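Local coordinates for protein ribonucleoside triphosphate reductase (Lactobacillus leichmannii, PDB 1L1L) that catalyses the vitamin B12-dependent reduction of ribonucleoside triphosphates to 2'-deoxyribonucleoside triphosphates, working as an allosterically regulated class II enzyme in monomeric form, at residues N285-N290 against A302-L307; S173-V178 against G294-V299; H564-A569 against P618-A623. All coordinates share one frame; numbering follows the deposited sequence.

Interaction 1. Residues N285-N290 against A302-L307; sequences NEVLNN and ADICNL
Val287 points toward helix 298-313 and sends one methyl to Ile304 and the other to Leu307. Its CG1 lies 4.1 Å from Ile304 CG1, the two side chains crossing at a slant. Val287 CG1 is anti to the backbone N (chi1 173°), which leaves Val287 CG2 anti to the carbonyl carbon, where it meets Leu307 CD1 tip to tip at 4.1 Å. Leu288 starts off beside the interface, but its branch swings in: Leu288 CD2 comes within 3.9 Å of Ile304 CD1, and here the side chains cross at about a right angle. Ile304 is therefore shared, CG1 going to Val287 and CD1 to Leu288, and this is the close-packed side of the contact.

Toward Asp303 the packing thins. Val287 CG2 reaches only the CB of that residue, at 4.4 Å, while the carboxylate is engaged elsewhere, with its OD1 bonded to His346 and salt-bridged to Arg347. Glu286, one residue before Val287, lies in solvent and makes no contact across the pair.

The axes of these short helical segments come within 10.1 Å of each other at closest approach and run at 169° to each other. Between the two segments the contact is made by apolar side chains, with no hydrogen bond across, and helices 275-289 and 298-313 thus form an antiparallel helical hairpin.

Interaction 2. Residues S173-V178 against G294-V299; sequences SQIPRV and GRLTAV
The chain entering helix 298-313, from Gly294 to Leu296, lies along the loop that follows helix 169-172, meeting it from Ser173 to Val178. Thr297 takes the N-cap position; its OG1 caps a backbone N of the first turn, and its own N is bonded to Asp300 OD2, as in a capping box. Just ahead of this cap the two loops join. Val178 N donates to Gly294 O at 3.0 Å, with an N-H...O angle of 146° and the donor tilted 35° from the carbonyl plane. The same oxygen also receives a CA-H...O contact from Arg177 CA at 3.1 Å.

Arg295 begins beside the neighbouring loop and then, bent at chi2 and chi3, folds back over it. Ile175 O sits over one face of the Arg295 guanidinium, 2.7 Å from NH1, but above the plane, where the N-H bonds do not point at it, so it is close without being hydrogen-bonded. Near the edge, Arg295 NH2 makes a weak bond to Ser173 O, 2.9 Å long but strongly bent. Arg177 N lies in the guanidinium plane, 3.1 Å from Arg295 NH1, but both are donors and no bond forms.

On the buried side Leu296 CD1 touches Ile175 CG2 at 3.7 Å, and Leu296 CG and CD2 lie against Val178 CG2 at 3.9 Å; both pairs cross at about a right angle. One sound backbone bond and this apolar packing thus share the join with Arg295, which probably acts chiefly through the attraction of its charge to the carbonyl oxygens of Ser173 and Ile175.

Interaction 3. Residues H564-A569 against P618-A623; sequences HFHYGA and PNFASA
Phe620 drives its ring into the turn made by His566, Gly568 and Ala569. CG is anti to the backbone N (chi1 178°), and this carries the ring across to the other segment, where Phe620 CE2 meets Ala569 CB at 3.6 Å. Phe620 CZ, next to it, lies 3.9 Å from His566 CB. The His566 and Phe620 side chains cross at about a right angle, though their ring planes are inclined by only about 20°, with His566 CD2 4.0 Å from Phe620 CE1. A second, looser apolar patch lies beyond the backbones: Phe565 CD1 is 4.4 Å from Ala621 CB, and Phe565 CB approaches the methyl of Ala623.

Outward from these patches the backbones take over. Ala623 N donates to His566 O, a short and nearly straight bond of 2.7 Å with an N-H...O angle of 168°. Ser622 CA adds a CA-H...O contact to the same carbonyl. A water completes the polar edge, accepting from His566 N and donating to Ala621 O, so that it bridges the two segments in line with the edge of the Phe565 ring.

His566 NE2 is bonded to Asp479 of helix 477-485, and Leu482 of that helix packs on Phe620 while Gln478 meets Phe565. The two loops thus lie against this helix, the first running on into strand 570-578 and the second into helix 628-641.

In the fold
From the N terminus, segment 173-178 comes first and waits more than a hundred residues for 294-299, so interaction 2 closes a long loop that spans the B12-dependent insertion family region. Interaction 1 closes a short one, the connection from helix 275-289 to helix 298-313. Their segments alternate along the chain, so the two cross, and they also touch: Leu288 CD2 packs on Leu296 CD1 at 4.0 Å. Together they tie the loop after helix 169-172 and helix 275-289 to the start of helix 298-313. Interaction 3 follows in series, about 44 Å from interaction 1 between centres and across the molecule, where it joins loops flanking the antiparallel strands 570-578 and 603-611.

Interaction 1. Residues N285-N290 against A302-L307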
# COMPACT_ATOMS: atom_id res chain seq x y z
N ASN A 285 18.98 11.74 -15.96
CA ASN A 285 19.57 12.10 -17.24
C ASN A 285 20.85 11.27 -17.43
O ASN A 285 21.13 10.79 -18.52
CB ASN A 285 19.86 13.60 -17.28
CG ASN A 285 20.12 14.11 -18.68
OD1 ASN A 285 19.41 13.76 -19.64
ND2 ASN A 285 21.13 14.95 -18.81
N GLU A 286 21.61 11.09 -16.36
CA GLU A 286 22.84 10.31 -16.44
C GLU A 286 22.54 8.89 -16.91
O GLU A 286 23.15 8.40 -17.87
CB GLU A 286 23.56 10.26 -15.10
CG GLU A 286 24.18 11.58 -14.69
CD GLU A 286 25.03 11.47 -13.44
OE1 GLU A 286 24.47 11.17 -12.36
OE2 GLU A 286 26.26 11.67 -13.54
N VAL A 287 21.61 8.22 -16.23
CA VAL A 287 21.24 6.86 -16.60
C VAL A 287 20.90 6.79 -18.08
O VAL A 287 21.27 5.84 -18.77
CB VAL A 287 20.02 6.35 -15.80
CG1 VAL A 287 19.57 5.00 -16.34
CG2 VAL A 287 20.36 6.26 -14.32
N LEU A 288 20.19 7.81 -18.57
CA LEU A 288 19.81 7.84 -19.97
C LEU A 288 21.02 8.15 -20.87
O LEU A 288 21.22 7.49 -21.88
CB LEU A 288 18.70 8.86 -20.20
CG LEU A 288 17.33 8.51 -19.62
CD1 LEU A 288 16.42 9.73 -19.65
CD2 LEU A 288 16.72 7.36 -20.42
N ASN A 289 21.80 9.16 -20.49
CA ASN A 289 22.98 9.55 -21.28
C ASN A 289 24.01 8.42 -21.33
O ASN A 289 24.55 8.12 -22.39
CB ASN A 289 23.64 10.81 -20.70
CG ASN A 289 22.87 12.08 -21.01
OD1 ASN A 289 21.96 12.09 -21.85
ND2 ASN A 289 23.23 13.18 -20.35
N ASN A 290 24.28 7.81 -20.17
CA ASN A 290 25.23 6.72 -20.05
C ASN A 290 24.95 5.57 -21.02
O ASN A 290 25.78 4.68 -21.19
CB ASN A 290 25.22 6.18 -18.61
CG ASN A 290 25.88 7.13 -17.63
OD1 ASN A 290 25.70 8.35 -17.71
ND2 ASN A 290 26.62 6.57 -16.67
N ALA A 302 14.56 0.27 -14.02
CA ALA A 302 14.26 0.22 -12.59
C ALA A 302 14.98 1.35 -11.85
O ALA A 302 14.45 1.91 -10.90
CB ALA A 302 14.65 -1.15 -12.00
N ASP A 303 16.21 1.67 -12.26
CA ASP A 303 16.93 2.76 -11.60
C ASP A 303 16.17 4.09 -11.76
O ASP A 303 16.07 4.87 -10.82
CB ASP A 303 18.35 2.93 -12.19
CG ASP A 303 19.39 2.06 -11.50
OD1 ASP A 303 19.21 1.73 -10.30
OD2 ASP A 303 20.41 1.72 -12.16
N ILE A 304 15.64 4.35 -12.95
CA ILE A 304 14.91 5.58 -13.17
C ILE A 304 13.68 5.60 -12.25
O ILE A 304 13.43 6.59 -11.58
CB ILE A 304 14.49 5.71 -14.65
CG1 ILE A 304 15.74 6.03 -15.51
CG2 ILE A 304 13.46 6.81 -14.83
CD1 ILE A 304 15.47 6.00 -17.00
N CYS A 305 12.94 4.49 -12.21
CA CYS A 305 11.77 4.41 -11.33
C CYS A 305 12.16 4.62 -9.88
O CYS A 305 11.45 5.29 -9.12
CB CYS A 305 11.08 3.05 -11.47
SG CYS A 305 10.24 2.85 -13.02
N ASN A 306 13.30 4.05 -9.49
CA ASN A 306 13.80 4.20 -8.13
C ASN A 306 14.17 5.64 -7.83
O ASN A 306 13.90 6.13 -6.73
CB ASN A 306 15.03 3.32 -7.90
CG ASN A 306 14.72 1.83 -7.92
OD1 ASN A 306 15.62 1.00 -7.70
ND2 ASN A 306 13.45 1.47 -8.19
N LEU A 307 14.82 6.31 -8.78
CA LEU A 307 15.24 7.70 -8.61
C LEU A 307 14.01 8.59 -8.42
O LEU A 307 14.03 9.54 -7.63
CB LEU A 307 16.03 8.17 -9.83
CG LEU A 307 17.44 7.59 -9.98
CD1 LEU A 307 18.04 7.97 -11.34
CD2 LEU A 307 18.31 8.10 -8.85

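Interaction 2. Residues S173-V178 against G294-V299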
# COMPACT_ATOMS: atom_id res chain seq x y z
N SER A 173 12.64 -4.51 -23.94
CA SER A 173 13.01 -4.63 -25.35
C SER A 173 12.16 -3.72 -26.22
O SER A 173 12.53 -3.41 -27.36
CB SER A 173 12.87 -6.09 -25.83
OG SER A 173 11.51 -6.44 -26.03
N GLN A 174 11.02 -3.28 -25.69
CA GLN A 174 10.12 -2.41 -26.44
C GLN A 174 10.59 -0.96 -26.43
O GLN A 174 10.10 -0.13 -27.18
CB GLN A 174 8.71 -2.49 -25.88
CG GLN A 174 8.04 -3.84 -26.06
CD GLN A 174 6.58 -3.81 -25.68
OE1 GLN A 174 5.80 -3.02 -26.22
NE2 GLN A 174 6.19 -4.66 -24.73
N ILE A 175 11.55 -0.66 -25.56
CA ILE A 175 12.08 0.69 -25.45
C ILE A 175 13.18 0.88 -26.50
O ILE A 175 14.16 0.13 -26.53
CB ILE A 175 12.68 0.95 -24.06
CG1 ILE A 175 11.59 0.78 -22.98
CG2 ILE A 175 13.27 2.36 -23.99
CD1 ILE A 175 12.09 1.04 -21.58
N PRO A 176 13.03 1.89 -27.37
CA PRO A 176 13.97 2.23 -28.45
C PRO A 176 15.37 2.62 -27.99
O PRO A 176 15.61 2.89 -26.81
CB PRO A 176 13.27 3.36 -29.18
CG PRO A 176 12.50 4.04 -28.08
CD PRO A 176 11.92 2.86 -27.34
N ARG A 177 16.31 2.66 -28.93
CA ARG A 177 17.68 3.04 -28.60
C ARG A 177 17.72 4.49 -28.13
O ARG A 177 17.00 5.33 -28.64
CB ARG A 177 18.59 2.86 -29.82
CG ARG A 177 18.00 3.40 -31.12
CD ARG A 177 19.04 3.42 -32.24
NE ARG A 177 18.45 3.70 -33.55
CZ ARG A 177 19.14 3.91 -34.67
NH1 ARG A 177 20.47 3.88 -34.65
NH2 ARG A 177 18.50 4.13 -35.82
N VAL A 178 18.57 4.77 -27.15
CA VAL A 178 18.72 6.13 -26.65
C VAL A 178 19.43 6.92 -27.74
O VAL A 178 20.66 6.90 -27.84
CB VAL A 178 19.57 6.17 -25.35
CG1 VAL A 178 19.66 7.59 -24.83
CG2 VAL A 178 18.96 5.25 -24.29
N GLY A 294 22.92 3.50 -27.27
CA GLY A 294 22.71 2.11 -26.91
C GLY A 294 21.27 1.75 -26.57
O GLY A 294 20.32 2.30 -27.12
N ARG A 295 21.12 0.81 -25.63
CA ARG A 295 19.80 0.35 -25.22
C ARG A 295 19.64 0.33 -23.71
O ARG A 295 20.60 0.05 -22.98
CB ARG A 295 19.56 -1.06 -25.78
CG ARG A 295 19.57 -1.14 -27.30
CD ARG A 295 18.26 -0.64 -27.88
NE ARG A 295 17.23 -1.66 -27.83
CZ ARG A 295 15.98 -1.49 -28.26
NH1 ARG A 295 15.63 -0.32 -28.78
NH2 ARG A 295 15.10 -2.48 -28.20
N LEU A 296 18.44 0.63 -23.24
CA LEU A 296 18.17 0.63 -21.80
C LEU A 296 17.91 -0.80 -21.33
O LEU A 296 17.23 -1.57 -22.02
CB LEU A 296 16.93 1.49 -21.49
CG LEU A 296 17.04 3.00 -21.78
CD1 LEU A 296 15.69 3.67 -21.57
CD2 LEU A 296 18.09 3.61 -20.86
N THR A 297 18.46 -1.15 -20.17
CA THR A 297 18.27 -2.48 -19.59
C THR A 297 17.19 -2.37 -18.50
O THR A 297 16.70 -1.28 -18.22
CB THR A 297 19.57 -3.00 -18.93
OG1 THR A 297 19.94 -2.15 -17.85
CG2 THR A 297 20.71 -3.06 -19.96
N ALA A 298 16.83 -3.50 -17.90
CA ALA A 298 15.83 -3.51 -16.85
C ALA A 298 16.40 -2.77 -15.66
O ALA A 298 15.66 -2.12 -14.91
CB ALA A 298 15.48 -4.94 -16.46
N VAL A 299 17.71 -2.86 -15.49
CA VAL A 299 18.36 -2.18 -14.38
C VAL A 299 18.25 -0.67 -14.58
O VAL A 299 18.00 0.06 -13.62
CB VAL A 299 19.85 -2.58 -14.26
CG1 VAL A 299 20.54 -1.72 -13.22
CG2 VAL A 299 19.97 -4.05 -13.86

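Interaction 3. Residues H564-A569 against P618-A623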
# COMPACT_ATOMS: atom_id res chain seq x y z
N HIS A 564 -0.87 -12.88 9.44
CA HIS A 564 0.31 -12.98 10.30
C HIS A 564 -0.01 -13.44 11.73
O HIS A 564 -1.12 -13.25 12.22
CB HIS A 564 1.01 -11.62 10.40
CG HIS A 564 1.65 -11.16 9.13
ND1 HIS A 564 1.61 -11.90 7.97
CD2 HIS A 564 2.38 -10.05 8.85
CE1 HIS A 564 2.29 -11.26 7.03
NE2 HIS A 564 2.77 -10.14 7.54
N PHE A 565 0.99 -14.01 12.38
CA PHE A 565 0.86 -14.46 13.76
C PHE A 565 1.39 -13.34 14.63
O PHE A 565 2.03 -12.41 14.14
CB PHE A 565 1.68 -15.73 13.98
CG PHE A 565 1.10 -16.94 13.30
CD1 PHE A 565 0.12 -17.71 13.94
CD2 PHE A 565 1.50 -17.30 12.02
CE1 PHE A 565 -0.45 -18.81 13.31
CE2 PHE A 565 0.93 -18.41 11.38
CZ PHE A 565 -0.05 -19.16 12.02
N HIS A 566 1.12 -13.41 15.93
CA HIS A 566 1.59 -12.37 16.84
C HIS A 566 3.07 -12.50 17.15
O HIS A 566 3.62 -13.61 17.16
CB HIS A 566 0.79 -12.45 18.14
CG HIS A 566 -0.62 -11.96 18.01
ND1 HIS A 566 -0.93 -10.62 17.89
CD2 HIS A 566 -1.79 -12.63 17.98
CE1 HIS A 566 -2.24 -10.49 17.78
NE2 HIS A 566 -2.79 -11.69 17.83
N TYR A 567 3.72 -11.37 17.39
CA TYR A 567 5.14 -11.40 17.73
C TYR A 567 5.33 -12.13 19.06
O TYR A 567 6.35 -12.78 19.27
CB TYR A 567 5.69 -9.98 17.81
CG TYR A 567 7.15 -9.93 18.19
CD1 TYR A 567 7.55 -9.84 19.52
CD2 TYR A 567 8.14 -10.02 17.21
CE1 TYR A 567 8.89 -9.83 19.88
CE2 TYR A 567 9.49 -10.01 17.56
CZ TYR A 567 9.85 -9.92 18.89
OH TYR A 567 11.18 -9.91 19.23
N GLY A 568 4.33 -12.02 19.94
CA GLY A 568 4.40 -12.68 21.25
C GLY A 568 3.08 -12.65 22.00
O GLY A 568 2.24 -11.79 21.75
N ALA A 569 2.89 -13.57 22.94
CA ALA A 569 1.65 -13.66 23.73
C ALA A 569 1.44 -12.43 24.61
O ALA A 569 0.37 -11.83 24.63
CB ALA A 569 1.68 -14.91 24.59
N PRO A 618 -2.74 -23.29 24.52
CA PRO A 618 -1.54 -24.05 24.17
C PRO A 618 -1.32 -24.10 22.66
O PRO A 618 -0.24 -24.47 22.19
CB PRO A 618 -1.82 -25.43 24.78
CG PRO A 618 -3.33 -25.51 24.71
CD PRO A 618 -3.76 -24.14 25.15
N ASN A 619 -2.35 -23.74 21.90
CA ASN A 619 -2.26 -23.72 20.44
C ASN A 619 -1.82 -22.34 19.95
O ASN A 619 -1.70 -22.11 18.75
CB ASN A 619 -3.60 -24.09 19.80
CG ASN A 619 -3.88 -25.57 19.86
OD1 ASN A 619 -3.03 -26.39 19.50
ND2 ASN A 619 -5.08 -25.94 20.30
N PHE A 620 -1.59 -21.43 20.90
CA PHE A 620 -1.14 -20.09 20.55
C PHE A 620 0.26 -20.22 19.99
O PHE A 620 1.10 -20.91 20.57
CB PHE A 620 -1.08 -19.19 21.79
CG PHE A 620 -0.57 -17.81 21.49
CD1 PHE A 620 -1.42 -16.84 20.97
CD2 PHE A 620 0.78 -17.50 21.65
CE1 PHE A 620 -0.94 -15.58 20.62
CE2 PHE A 620 1.27 -16.24 21.30
CZ PHE A 620 0.41 -15.28 20.78
N ALA A 621 0.51 -19.56 18.87
CA ALA A 621 1.83 -19.62 18.25
C ALA A 621 2.37 -18.22 17.97
O ALA A 621 1.67 -17.39 17.39
CB ALA A 621 1.75 -20.41 16.95
N SER A 622 3.59 -17.96 18.41
CA SER A 622 4.21 -16.66 18.17
C SER A 622 5.00 -16.77 16.87
O SER A 622 5.53 -17.83 16.55
CB SER A 622 5.14 -16.28 19.33
OG SER A 622 6.13 -17.28 19.52
N ALA A 623 5.06 -15.67 16.12
CA ALA A 623 5.74 -15.64 14.82
C ALA A 623 7.11 -16.30 14.82
O ALA A 623 7.49 -16.96 13.85
CB ALA A 623 5.85 -14.20 14.32
O HOH W 1 -0.42 -15.57 16.89